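Local coordinates for protein RNA-dependent RNA Polymerase (Bombyx mori cytoplasmic polyhedrosis virus, PDB 6TZ0) that transcribes a double-stranded RNA viral genome by fully conservative plus-strand synthesis and, after core assembly, replicates it by making the complementary minus strands, at residues 206-211 / 741-746; 241-246 / 343-348; 478-481 / 485-488. All coordinates share one frame; numbering follows the deposited sequence.

Contact 1: residues 206-211 / 741-746; sequences FVYTCC and LWTRED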
ATOM      1  N   PHE A 206      27.038  12.486  -6.877  1.00 41.37           N
ATOM      2  CA  PHE A 206      28.087  12.594  -5.877  1.00 41.37           C
ATOM      3  C   PHE A 206      28.045  13.897  -5.114  1.00 41.37           C
ATOM      4  O   PHE A 206      28.677  13.992  -4.062  1.00 41.37           O
ATOM      5  CB  PHE A 206      29.443  12.394  -6.516  1.00 41.37           C
ATOM      6  CG  PHE A 206      29.703  10.988  -6.829  1.00 41.37           C
ATOM      7  CD1 PHE A 206      30.096  10.123  -5.826  1.00 41.37           C
ATOM      8  CD2 PHE A 206      29.493  10.502  -8.096  1.00 41.37           C
ATOM      9  CE1 PHE A 206      30.305   8.808  -6.092  1.00 41.37           C
ATOM     10  CE2 PHE A 206      29.704   9.187  -8.368  1.00 41.37           C
ATOM     11  CZ  PHE A 206      30.108   8.344  -7.361  1.00 41.37           C
ATOM     12  N   VAL A 207      27.290  14.883  -5.591  1.00 42.27           N
ATOM     13  CA  VAL A 207      26.987  16.040  -4.759  1.00 42.27           C
ATOM     14  C   VAL A 207      26.184  15.602  -3.543  1.00 42.27           C
ATOM     15  O   VAL A 207      26.494  15.975  -2.404  1.00 42.27           O
ATOM     16  CB  VAL A 207      26.243  17.099  -5.587  1.00 42.27           C
ATOM     17  CG1 VAL A 207      25.907  18.312  -4.738  1.00 42.27           C
ATOM     18  CG2 VAL A 207      27.069  17.492  -6.783  1.00 42.27           C
ATOM     19  N   TYR A 208      25.189  14.739  -3.761  1.00 42.28           N
ATOM     20  CA  TYR A 208      24.387  14.220  -2.664  1.00 42.28           C
ATOM     21  C   TYR A 208      25.183  13.252  -1.804  1.00 42.28           C
ATOM     22  O   TYR A 208      24.978  13.190  -0.586  1.00 42.28           O
ATOM     23  CB  TYR A 208      23.140  13.534  -3.210  1.00 42.28           C
ATOM     24  CG  TYR A 208      22.274  14.402  -4.091  1.00 42.28           C
ATOM     25  CD1 TYR A 208      21.614  15.503  -3.570  1.00 42.28           C
ATOM     26  CD2 TYR A 208      22.053  14.073  -5.420  1.00 42.28           C
ATOM     27  CE1 TYR A 208      20.813  16.291  -4.362  1.00 42.28           C
ATOM     28  CE2 TYR A 208      21.240  14.851  -6.219  1.00 42.28           C
ATOM     29  CZ  TYR A 208      20.621  15.957  -5.682  1.00 42.28           C
ATOM     30  OH  TYR A 208      19.807  16.742  -6.458  1.00 42.28           O
ATOM     31  N   THR A 209      26.096  12.500  -2.421  1.00 39.85           N
ATOM     32  CA  THR A 209      26.979  11.611  -1.667  1.00 39.85           C
ATOM     33  C   THR A 209      27.905  12.397  -0.740  1.00 39.85           C
ATOM     34  O   THR A 209      28.085  12.027   0.427  1.00 39.85           O
ATOM     35  CB  THR A 209      27.792  10.753  -2.634  1.00 39.85           C
ATOM     36  OG1 THR A 209      26.901  10.050  -3.506  1.00 39.85           O
ATOM     37  CG2 THR A 209      28.636   9.747  -1.885  1.00 39.85           C
ATOM     38  N   CYS A 210      28.493  13.490  -1.242  1.00 40.44           N
ATOM     39  CA  CYS A 210      29.302  14.371  -0.408  1.00 40.44           C
ATOM     40  C   CYS A 210      28.476  15.045   0.678  1.00 40.44           C
ATOM     41  O   CYS A 210      28.980  15.246   1.790  1.00 40.44           O
ATOM     42  CB  CYS A 210      29.995  15.429  -1.267  1.00 40.44           C
ATOM     43  SG  CYS A 210      31.311  14.825  -2.334  1.00 40.44           S
ATOM     44  N   CYS A 211      27.215  15.383   0.383  1.00 40.17           N
ATOM     45  CA  CYS A 211      26.331  15.927   1.414  1.00 40.17           C
ATOM     46  C   CYS A 211      26.069  14.914   2.523  1.00 40.17           C
ATOM     47  O   CYS A 211      26.057  15.270   3.707  1.00 40.17           O
ATOM     48  CB  CYS A 211      25.012  16.392   0.801  1.00 40.17           C
ATOM     49  SG  CYS A 211      25.098  17.896  -0.176  1.00 40.17           S
ATOM     50  N   LEU A 741      18.470  13.988   4.714  1.00 42.77           N
ATOM     51  CA  LEU A 741      18.177  15.407   4.825  1.00 42.77           C
ATOM     52  C   LEU A 741      18.223  16.128   3.487  1.00 42.77           C
ATOM     53  O   LEU A 741      17.937  17.327   3.446  1.00 42.77           O
ATOM     54  CB  LEU A 741      19.166  16.070   5.785  1.00 42.77           C
ATOM     55  CG  LEU A 741      19.170  15.648   7.250  1.00 42.77           C
ATOM     56  CD1 LEU A 741      20.304  16.331   7.986  1.00 42.77           C
ATOM     57  CD2 LEU A 741      17.848  15.975   7.898  1.00 42.77           C
ATOM     58  N   TRP A 742      18.576  15.447   2.396  1.00 43.37           N
ATOM     59  CA  TRP A 742      18.942  16.137   1.170  1.00 43.37           C
ATOM     60  C   TRP A 742      18.221  15.649  -0.079  1.00 43.37           C
ATOM     61  O   TRP A 742      18.137  16.416  -1.045  1.00 43.37           O
ATOM     62  CB  TRP A 742      20.459  16.033   0.944  1.00 43.37           C
ATOM     63  CG  TRP A 742      21.244  16.473   2.152  1.00 43.37           C
ATOM     64  CD1 TRP A 742      21.944  15.667   3.008  1.00 43.37           C
ATOM     65  CD2 TRP A 742      21.324  17.792   2.689  1.00 43.37           C
ATOM     66  NE1 TRP A 742      22.494  16.418   4.018  1.00 43.37           N
ATOM     67  CE2 TRP A 742      22.127  17.727   3.843  1.00 43.37           C
ATOM     68  CE3 TRP A 742      20.817  19.026   2.289  1.00 43.37           C
ATOM     69  CZ2 TRP A 742      22.421  18.847   4.603  1.00 43.37           C
ATOM     70  CZ3 TRP A 742      21.112  20.138   3.044  1.00 43.37           C
ATOM     71  CH2 TRP A 742      21.910  20.043   4.186  1.00 43.37           C
ATOM     72  N   THR A 743      17.705  14.425  -0.107  1.00 46.04           N
ATOM     73  CA  THR A 743      17.033  13.891  -1.284  1.00 46.04           C
ATOM     74  C   THR A 743      15.561  13.630  -0.981  1.00 46.04           C
ATOM     75  O   THR A 743      15.130  13.663   0.171  1.00 46.04           O
ATOM     76  CB  THR A 743      17.715  12.609  -1.774  1.00 46.04           C
ATOM     77  OG1 THR A 743      17.613  11.601  -0.766  1.00 46.04           O
ATOM     78  CG2 THR A 743      19.180  12.858  -2.057  1.00 46.04           C
ATOM     79  N   ARG A 744      14.786  13.374  -2.038  1.00 52.09           N
ATOM     80  CA  ARG A 744      13.360  13.097  -1.913  1.00 52.09           C
ATOM     81  C   ARG A 744      12.961  11.907  -2.772  1.00 52.09           C
ATOM     82  O   ARG A 744      13.754  11.365  -3.543  1.00 52.09           O
ATOM     83  CB  ARG A 744      12.490  14.282  -2.328  1.00 52.09           C
ATOM     84  CG  ARG A 744      12.535  15.436  -1.399  1.00 52.09           C
ATOM     85  CD  ARG A 744      11.626  16.540  -1.874  1.00 52.09           C
ATOM     86  NE  ARG A 744      10.226  16.148  -1.803  1.00 52.09           N
ATOM     87  CZ  ARG A 744       9.473  16.290  -0.719  1.00 52.09           C
ATOM     88  NH1 ARG A 744       9.989  16.817   0.380  1.00 52.09           N
ATOM     89  NH2 ARG A 744       8.204  15.909  -0.733  1.00 52.09           N
ATOM     90  N   GLU A 745      11.697  11.507  -2.617  1.00 59.08           N
ATOM     91  CA  GLU A 745      11.107  10.521  -3.512  1.00 59.08           C
ATOM     92  C   GLU A 745      10.622  11.174  -4.796  1.00 59.08           C
ATOM     93  O   GLU A 745      10.834  10.641  -5.891  1.00 59.08           O
ATOM     94  CB  GLU A 745       9.962   9.791  -2.810  1.00 59.08           C
ATOM     95  CG  GLU A 745       9.268   8.755  -3.675  1.00 59.08           C
ATOM     96  CD  GLU A 745       8.192   7.987  -2.939  1.00 59.08           C
ATOM     97  OE1 GLU A 745       7.962   8.275  -1.745  1.00 59.08           O
ATOM     98  OE2 GLU A 745       7.578   7.091  -3.557  1.00 59.08           O
ATOM     99  N   ASP A 746       9.985  12.330  -4.683  1.00 66.66           N
ATOM    100  CA  ASP A 746       9.476  13.058  -5.830  1.00 66.66           C
ATOM    101  C   ASP A 746      10.048  14.468  -5.868  1.00 66.66           C
ATOM    102  O   ASP A 746      10.339  15.069  -4.831  1.00 66.66           O
ATOM    103  CB  ASP A 746       7.943  13.106  -5.814  1.00 66.66           C
ATOM    104  CG  ASP A 746       7.383  13.613  -4.496  1.00 66.66           C
ATOM    105  OD1 ASP A 746       8.148  13.765  -3.522  1.00 66.66           O
ATOM    106  OD2 ASP A 746       6.163  13.873  -4.437  1.00 66.66           O
TER
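Trp742 and Cys211 are joined through one hydroxyl. OG1 of Thr215, one turn further along helix 206-218, is hydrogen-bonded both to NE1 of Trp742 and to the carbonyl O of Cys211. The same two residues also stack, which sets helix 206-218 of the N-terminal region against the loop between strand 732-733 and helix 754-766. Cys211 CB makes a CH-pi contact with the indole. It lies over one face, toward the rim, 4.0 Å from the centroid of the five-membered ring and 15° off the ring normal. Its nearest ring atom is Trp742 CD1, at 3.8 Å. Cys211 SG, further up over the same ring, makes a more distant sulfur-aromatic contact, 4.8 Å from the centroid. Leu741 CB lies over the opposite face, also toward the rim. Val152 of helix 145-160 packs on Trp742 too. The side chain of Trp742 is about 8 Å from that of Arg147, which binds ATP in another structure of this protein; the nucleotide is not bound here.

A second, apolar touch lies beside the first. The methyl CG2 of Thr743 meets the Tyr208 ring obliquely, 3.9 Å from Tyr208 CD1. A chi1 of 63° sets Thr743 OG1 between the backbone N and the carbonyl carbon, where it bonds Ser740 OG, and leaves CG2 beside the N to meet Tyr208. Beyond the touching residues the loop braces itself. Arg744 NE donates to Asp746 O over 3.2 Å, and that oxygen lies in the guanidinium plane. Arg744 NH2 forms a salt bridge with Asp746 OD1 at 3.5 Å.

Contact 2: residues 241-246 / 343-348; sequences SYIDEK and TFLATL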
ATOM      1  N   SER A 241      29.282   0.475 -12.122  1.00 43.55           N
ATOM      2  CA  SER A 241      27.883   0.851 -11.985  1.00 43.55           C
ATOM      3  C   SER A 241      27.631   1.033 -10.503  1.00 43.55           C
ATOM      4  O   SER A 241      27.790   0.085  -9.732  1.00 43.55           O
ATOM      5  CB  SER A 241      26.955  -0.205 -12.572  1.00 43.55           C
ATOM      6  OG  SER A 241      25.601   0.172 -12.411  1.00 43.55           O
ATOM      7  N   TYR A 242      27.246   2.245 -10.116  1.00 42.09           N
ATOM      8  CA  TYR A 242      27.308   2.638  -8.714  1.00 42.09           C
ATOM      9  C   TYR A 242      26.216   1.968  -7.889  1.00 42.09           C
ATOM     10  O   TYR A 242      26.500   1.377  -6.838  1.00 42.09           O
ATOM     11  CB  TYR A 242      27.240   4.161  -8.638  1.00 42.09           C
ATOM     12  CG  TYR A 242      27.268   4.770  -7.267  1.00 42.09           C
ATOM     13  CD1 TYR A 242      28.334   4.548  -6.413  1.00 42.09           C
ATOM     14  CD2 TYR A 242      26.289   5.665  -6.876  1.00 42.09           C
ATOM     15  CE1 TYR A 242      28.378   5.131  -5.168  1.00 42.09           C
ATOM     16  CE2 TYR A 242      26.328   6.263  -5.639  1.00 42.09           C
ATOM     17  CZ  TYR A 242      27.378   5.995  -4.792  1.00 42.09           C
ATOM     18  OH  TYR A 242      27.422   6.586  -3.557  1.00 42.09           O
ATOM     19  N   ILE A 243      24.977   1.996  -8.379  1.00 43.17           N
ATOM     20  CA  ILE A 243      23.854   1.470  -7.613  1.00 43.17           C
ATOM     21  C   ILE A 243      23.895  -0.054  -7.567  1.00 43.17           C
ATOM     22  O   ILE A 243      23.590  -0.662  -6.533  1.00 43.17           O
ATOM     23  CB  ILE A 243      22.536   1.991  -8.207  1.00 43.17           C
ATOM     24  CG1 ILE A 243      22.553   3.516  -8.289  1.00 43.17           C
ATOM     25  CG2 ILE A 243      21.376   1.561  -7.372  1.00 43.17           C
ATOM     26  CD1 ILE A 243      22.698   4.206  -6.965  1.00 43.17           C
ATOM     27  N   ASP A 244      24.304  -0.691  -8.667  1.00 44.56           N
ATOM     28  CA  ASP A 244      24.385  -2.149  -8.711  1.00 44.56           C
ATOM     29  C   ASP A 244      25.448  -2.679  -7.763  1.00 44.56           C
ATOM     30  O   ASP A 244      25.219  -3.666  -7.050  1.00 44.56           O
ATOM     31  CB  ASP A 244      24.680  -2.615 -10.133  1.00 44.56           C
ATOM     32  CG  ASP A 244      23.508  -2.426 -11.057  1.00 44.56           C
ATOM     33  OD1 ASP A 244      22.361  -2.517 -10.586  1.00 44.56           O
ATOM     34  OD2 ASP A 244      23.733  -2.182 -12.255  1.00 44.56           O
ATOM     35  N   GLU A 245      26.605  -2.022  -7.719  1.00 45.91           N
ATOM     36  CA  GLU A 245      27.655  -2.467  -6.816  1.00 45.91           C
ATOM     37  C   GLU A 245      27.323  -2.145  -5.368  1.00 45.91           C
ATOM     38  O   GLU A 245      27.712  -2.894  -4.473  1.00 45.91           O
ATOM     39  CB  GLU A 245      28.994  -1.859  -7.213  1.00 45.91           C
ATOM     40  CG  GLU A 245      29.554  -2.452  -8.482  1.00 45.91           C
ATOM     41  CD  GLU A 245      29.933  -3.908  -8.316  1.00 45.91           C
ATOM     42  OE1 GLU A 245      30.388  -4.284  -7.215  1.00 45.91           O
ATOM     43  OE2 GLU A 245      29.764  -4.682  -9.280  1.00 45.91           O
ATOM     44  N   LYS A 246      26.601  -1.048  -5.115  1.00 41.93           N
ATOM     45  CA  LYS A 246      26.120  -0.780  -3.760  1.00 41.93           C
ATOM     46  C   LYS A 246      25.144  -1.848  -3.287  1.00 41.93           C
ATOM     47  O   LYS A 246      25.242  -2.328  -2.153  1.00 41.93           O
ATOM     48  CB  LYS A 246      25.460   0.591  -3.701  1.00 41.93           C
ATOM     49  CG  LYS A 246      26.404   1.754  -3.568  1.00 41.93           C
ATOM     50  CD  LYS A 246      25.697   2.999  -4.024  1.00 41.93           C
ATOM     51  CE  LYS A 246      24.543   3.363  -3.147  1.00 41.93           C
ATOM     52  NZ  LYS A 246      23.885   4.561  -3.711  1.00 41.93           N
ATOM     53  N   THR A 343      20.805   8.668  -0.718  1.00 50.16           N
ATOM     54  CA  THR A 343      19.949   8.979  -1.854  1.00 50.16           C
ATOM     55  C   THR A 343      18.896   7.899  -2.053  1.00 50.16           C
ATOM     56  O   THR A 343      19.093   6.736  -1.696  1.00 50.16           O
ATOM     57  CB  THR A 343      20.769   9.107  -3.136  1.00 50.16           C
ATOM     58  OG1 THR A 343      21.352   7.839  -3.458  1.00 50.16           O
ATOM     59  CG2 THR A 343      21.871  10.102  -2.946  1.00 50.16           C
ATOM     60  N   PHE A 344      17.769   8.291  -2.635  1.00 51.05           N
ATOM     61  CA  PHE A 344      16.762   7.301  -2.980  1.00 51.05           C
ATOM     62  C   PHE A 344      17.123   6.689  -4.322  1.00 51.05           C
ATOM     63  O   PHE A 344      17.454   7.397  -5.275  1.00 51.05           O
ATOM     64  CB  PHE A 344      15.361   7.904  -3.031  1.00 51.05           C
ATOM     65  CG  PHE A 344      14.781   8.267  -1.684  1.00 51.05           C
ATOM     66  CD1 PHE A 344      15.463   8.053  -0.501  1.00 51.05           C
ATOM     67  CD2 PHE A 344      13.497   8.749  -1.608  1.00 51.05           C
ATOM     68  CE1 PHE A 344      14.900   8.386   0.716  1.00 51.05           C
ATOM     69  CE2 PHE A 344      12.924   9.080  -0.397  1.00 51.05           C
ATOM     70  CZ  PHE A 344      13.625   8.896   0.763  1.00 51.05           C
ATOM     71  N   LEU A 345      17.079   5.371  -4.389  1.00 50.17           N
ATOM     72  CA  LEU A 345      17.574   4.620  -5.531  1.00 50.17           C
ATOM     73  C   LEU A 345      16.474   4.559  -6.586  1.00 50.17           C
ATOM     74  O   LEU A 345      15.386   4.044  -6.317  1.00 50.17           O
ATOM     75  CB  LEU A 345      17.992   3.221  -5.079  1.00 50.17           C
ATOM     76  CG  LEU A 345      19.337   2.964  -4.380  1.00 50.17           C
ATOM     77  CD1 LEU A 345      19.481   3.596  -3.008  1.00 50.17           C
ATOM     78  CD2 LEU A 345      19.512   1.477  -4.226  1.00 50.17           C
ATOM     79  N   ALA A 346      16.745   5.094  -7.776  1.00 48.13           N
ATOM     80  CA  ALA A 346      15.705   5.209  -8.788  1.00 48.13           C
ATOM     81  C   ALA A 346      16.290   5.208 -10.186  1.00 48.13           C
ATOM     82  O   ALA A 346      17.240   5.942 -10.461  1.00 48.13           O
ATOM     83  CB  ALA A 346      14.900   6.490  -8.614  1.00 48.13           C
ATOM     84  N   THR A 347      15.684   4.413 -11.060  1.00 45.72           N
ATOM     85  CA  THR A 347      15.907   4.466 -12.503  1.00 45.72           C
ATOM     86  C   THR A 347      14.585   4.205 -13.209  1.00 45.72           C
ATOM     87  O   THR A 347      13.505   4.360 -12.630  1.00 45.72           O
ATOM     88  CB  THR A 347      16.977   3.475 -12.978  1.00 45.72           C
ATOM     89  OG1 THR A 347      16.764   2.194 -12.375  1.00 45.72           O
ATOM     90  CG2 THR A 347      18.373   4.010 -12.739  1.00 45.72           C
ATOM     91  N   LEU A 348      14.679   3.860 -14.494  1.00 44.79           N
ATOM     92  CA  LEU A 348      13.522   3.443 -15.273  1.00 44.79           C
ATOM     93  C   LEU A 348      12.924   2.175 -14.687  1.00 44.79           C
ATOM     94  O   LEU A 348      13.642   1.221 -14.382  1.00 44.79           O
ATOM     95  CB  LEU A 348      13.922   3.185 -16.727  1.00 44.79           C
ATOM     96  CG  LEU A 348      14.441   4.311 -17.617  1.00 44.79           C
ATOM     97  CD1 LEU A 348      14.883   3.728 -18.944  1.00 44.79           C
ATOM     98  CD2 LEU A 348      13.406   5.393 -17.826  1.00 44.79           C
TER
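Ile243 meets Leu345 through its short branch. Ile243 CG2 lies 3.7 Å from Leu345 CD2 and 3.9 Å from Leu345 CG, and the two side chains run antiparallel, each passing the other. A chi1 of -54° sets Ile243 CG1 beside the backbone N and leaves CG2 opposite that N, where it reaches the loop. One helical turn on, Lys246 lies roughly perpendicular to Thr343. Lys246 NZ stays 4.2 Å from Thr343 OG1, and its ion-pair partner is Asp341 OD2.

The contact packs the first turn of helix 242-248, in the N-terminal region, on the loop between helices 325-339 and 349-356. The side chain of Leu345 is about 6 Å from that of Arg485, which binds UTP in another structure of the protein.

Tyr242 probably helps to position the lysine. Lys246 CD sits 3.5 Å above the centre of the Tyr242 ring, and a bend at chi3 (65°) turns the chain beyond it. Tyr242 OH is hydrogen-bonded to the same Asp341 OD2, so that oxygen has two partners from one helix. At the helix start Ser241 OG bonds Asp244 OD2 at 3.0 Å, reaching it from above the carboxylate plane.

Contact 3: residues 478-481 / 485-488; sequences ERQQ and RQRA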
ATOM      1  N   GLU A 478       5.618   3.003  -9.451  1.00 55.56           N
ATOM      2  CA  GLU A 478       6.893   2.696  -8.831  1.00 55.56           C
ATOM      3  C   GLU A 478       7.066   3.465  -7.520  1.00 55.56           C
ATOM      4  O   GLU A 478       6.199   4.233  -7.099  1.00 55.56           O
ATOM      5  CB  GLU A 478       8.013   2.956  -9.837  1.00 55.56           C
ATOM      6  CG  GLU A 478       8.007   4.340 -10.451  1.00 55.56           C
ATOM      7  CD  GLU A 478       8.800   5.317  -9.634  1.00 55.56           C
ATOM      8  OE1 GLU A 478       9.606   4.838  -8.820  1.00 55.56           O
ATOM      9  OE2 GLU A 478       8.621   6.544  -9.794  1.00 55.56           O
ATOM     10  N   ARG A 479       8.204   3.251  -6.863  1.00 57.35           N
ATOM     11  CA  ARG A 479       8.455   3.790  -5.534  1.00 57.35           C
ATOM     12  C   ARG A 479       9.933   4.154  -5.425  1.00 57.35           C
ATOM     13  O   ARG A 479      10.760   3.712  -6.222  1.00 57.35           O
ATOM     14  CB  ARG A 479       8.032   2.765  -4.459  1.00 57.35           C
ATOM     15  CG  ARG A 479       7.989   3.261  -3.022  1.00 57.35           C
ATOM     16  CD  ARG A 479       7.505   2.208  -2.048  1.00 57.35           C
ATOM     17  NE  ARG A 479       7.643   2.673  -0.671  1.00 57.35           N
ATOM     18  CZ  ARG A 479       6.747   3.424  -0.041  1.00 57.35           C
ATOM     19  NH1 ARG A 479       5.638   3.804  -0.661  1.00 57.35           N
ATOM     20  NH2 ARG A 479       6.959   3.802   1.212  1.00 57.35           N
ATOM     21  N   GLN A 480      10.258   5.028  -4.481  1.00 56.35           N
ATOM     22  CA  GLN A 480      11.625   5.215  -4.025  1.00 56.35           C
ATOM     23  C   GLN A 480      11.704   4.986  -2.528  1.00 56.35           C
ATOM     24  O   GLN A 480      10.800   5.377  -1.785  1.00 56.35           O
ATOM     25  CB  GLN A 480      12.162   6.618  -4.309  1.00 56.35           C
ATOM     26  CG  GLN A 480      12.759   6.864  -5.667  1.00 56.35           C
ATOM     27  CD  GLN A 480      11.740   6.967  -6.760  1.00 56.35           C
ATOM     28  OE1 GLN A 480      11.781   6.217  -7.723  1.00 56.35           O
ATOM     29  NE2 GLN A 480      10.816   7.908  -6.624  1.00 56.35           N
ATOM     30  N   GLN A 481      12.785   4.340  -2.101  1.00 55.11           N
ATOM     31  CA  GLN A 481      13.304   4.498  -0.753  1.00 55.11           C
ATOM     32  C   GLN A 481      14.784   4.161  -0.785  1.00 55.11           C
ATOM     33  O   GLN A 481      15.246   3.412  -1.647  1.00 55.11           O
ATOM     34  CB  GLN A 481      12.565   3.649   0.292  1.00 55.11           C
ATOM     35  CG  GLN A 481      12.651   2.149   0.153  1.00 55.11           C
ATOM     36  CD  GLN A 481      11.840   1.466   1.238  1.00 55.11           C
ATOM     37  OE1 GLN A 481      11.269   2.129   2.100  1.00 55.11           O
ATOM     38  NE2 GLN A 481      11.787   0.145   1.206  1.00 55.11           N
ATOM     39  N   ARG A 485      15.768  -1.443  -3.418  1.00 51.31           N
ATOM     40  CA  ARG A 485      15.408  -1.423  -4.831  1.00 51.31           C
ATOM     41  C   ARG A 485      14.147  -0.583  -5.069  1.00 51.31           C
ATOM     42  O   ARG A 485      13.617   0.077  -4.174  1.00 51.31           O
ATOM     43  CB  ARG A 485      15.210  -2.846  -5.339  1.00 51.31           C
ATOM     44  CG  ARG A 485      16.473  -3.677  -5.347  1.00 51.31           C
ATOM     45  CD  ARG A 485      16.177  -5.103  -5.776  1.00 51.31           C
ATOM     46  NE  ARG A 485      15.304  -5.765  -4.810  1.00 51.31           N
ATOM     47  CZ  ARG A 485      14.797  -6.983  -4.961  1.00 51.31           C
ATOM     48  NH1 ARG A 485      15.083  -7.700  -6.040  1.00 51.31           N
ATOM     49  NH2 ARG A 485      14.009  -7.487  -4.020  1.00 51.31           N
ATOM     50  N   GLN A 486      13.654  -0.603  -6.309  1.00 51.67           N
ATOM     51  CA  GLN A 486      12.669   0.400  -6.697  1.00 51.67           C
ATOM     52  C   GLN A 486      11.247   0.043  -6.255  1.00 51.67           C
ATOM     53  O   GLN A 486      10.461   0.956  -5.985  1.00 51.67           O
ATOM     54  CB  GLN A 486      12.736   0.644  -8.205  1.00 51.67           C
ATOM     55  CG  GLN A 486      12.038   1.923  -8.645  1.00 51.67           C
ATOM     56  CD  GLN A 486      12.175   2.210 -10.117  1.00 51.67           C
ATOM     57  OE1 GLN A 486      12.745   1.427 -10.865  1.00 51.67           O
ATOM     58  NE2 GLN A 486      11.658   3.351 -10.541  1.00 51.67           N
ATOM     59  N   ARG A 487      10.908  -1.250  -6.150  1.00 53.10           N
ATOM     60  CA  ARG A 487       9.695  -1.741  -5.471  1.00 53.10           C
ATOM     61  C   ARG A 487       8.411  -1.204  -6.124  1.00 53.10           C
ATOM     62  O   ARG A 487       7.743  -0.296  -5.624  1.00 53.10           O
ATOM     63  CB  ARG A 487       9.765  -1.420  -3.969  1.00 53.10           C
ATOM     64  CG  ARG A 487       8.661  -1.992  -3.087  1.00 53.10           C
ATOM     65  CD  ARG A 487       8.907  -1.631  -1.635  1.00 53.10           C
ATOM     66  NE  ARG A 487       7.782  -1.987  -0.777  1.00 53.10           N
ATOM     67  CZ  ARG A 487       7.598  -3.187  -0.241  1.00 53.10           C
ATOM     68  NH1 ARG A 487       6.548  -3.416   0.534  1.00 53.10           N
ATOM     69  NH2 ARG A 487       8.460  -4.164  -0.485  1.00 53.10           N
ATOM     70  N   ALA A 488       8.141  -1.723  -7.319  1.00 50.96           N
ATOM     71  CA  ALA A 488       6.908  -1.395  -8.031  1.00 50.96           C
ATOM     72  C   ALA A 488       5.675  -1.883  -7.274  1.00 50.96           C
ATOM     73  O   ALA A 488       5.516  -3.080  -7.027  1.00 50.96           O
ATOM     74  CB  ALA A 488       6.938  -2.017  -9.425  1.00 50.96           C
TER
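Glu478 and Gln486 cross at a slant, with carboxylate and amide planes 60° apart. Gln486 NE2 donates to Glu478 OE1 over 3.1 Å, and the bond is fairly straight at 158°. The amide comes down on the carboxylate from above its plane. The two chains are shaped differently. Glu478 is bent at chi2, whereas Gln486 runs straight out beyond CG, which stands opposite the backbone N. Gln486 NE2 also makes a weak hydrogen bond to Thr347 O. The backbones are linked by a weak hydrogen bond, Arg479 N to Gln486 O, 3.3 Å.

Arg479 and Arg487 lie side by side and point the same way. Both are extended from CG to NE. Their CD atoms, Arg479 CD and Arg487 CD, are 4.1 Å apart, and Arg479 CD faces the edge of the Arg487 guanidinium. The two guanidinium planes stand at 78°. The same loop carries Arg485, which binds UTP in another structure of the protein, and the side chain of Arg487 is about 5 Å from that of the UTP-binding Asp552. The arrangement is consistent with motif F of viral RNA polymerases, whose basic residues meet the incoming nucleotide.

The segments form the two arms of the loop joining strand 474-477 to its antiparallel neighbour 489-491 at one edge of a mixed sheet. Helix 349-356 lies alongside, with Ser352 against Gln486 and Ala355 against Arg485.

From the N terminus, residues 206-211 open contact 1, whose loop closes only some 530 residues later. Contact 2 starts at 241-246 and closes at 343-348. Contact 3 follows in series, a short hairpin between 478-481 and 485-488. Only then does 741-746 return to close contact 1. Contacts 2 and 3 thus both lie within the long loop of contact 1, and none cross. Phe344 joins the sites: its ring packs on the backbone of Arg744 and Glu745, and Phe344 CB touches Gln480 CB. Together the contacts tie helices of the N-terminal region to the loop between strands 474-477 and 489-491 of the central polymerase domain and to the loop before helix 754-766.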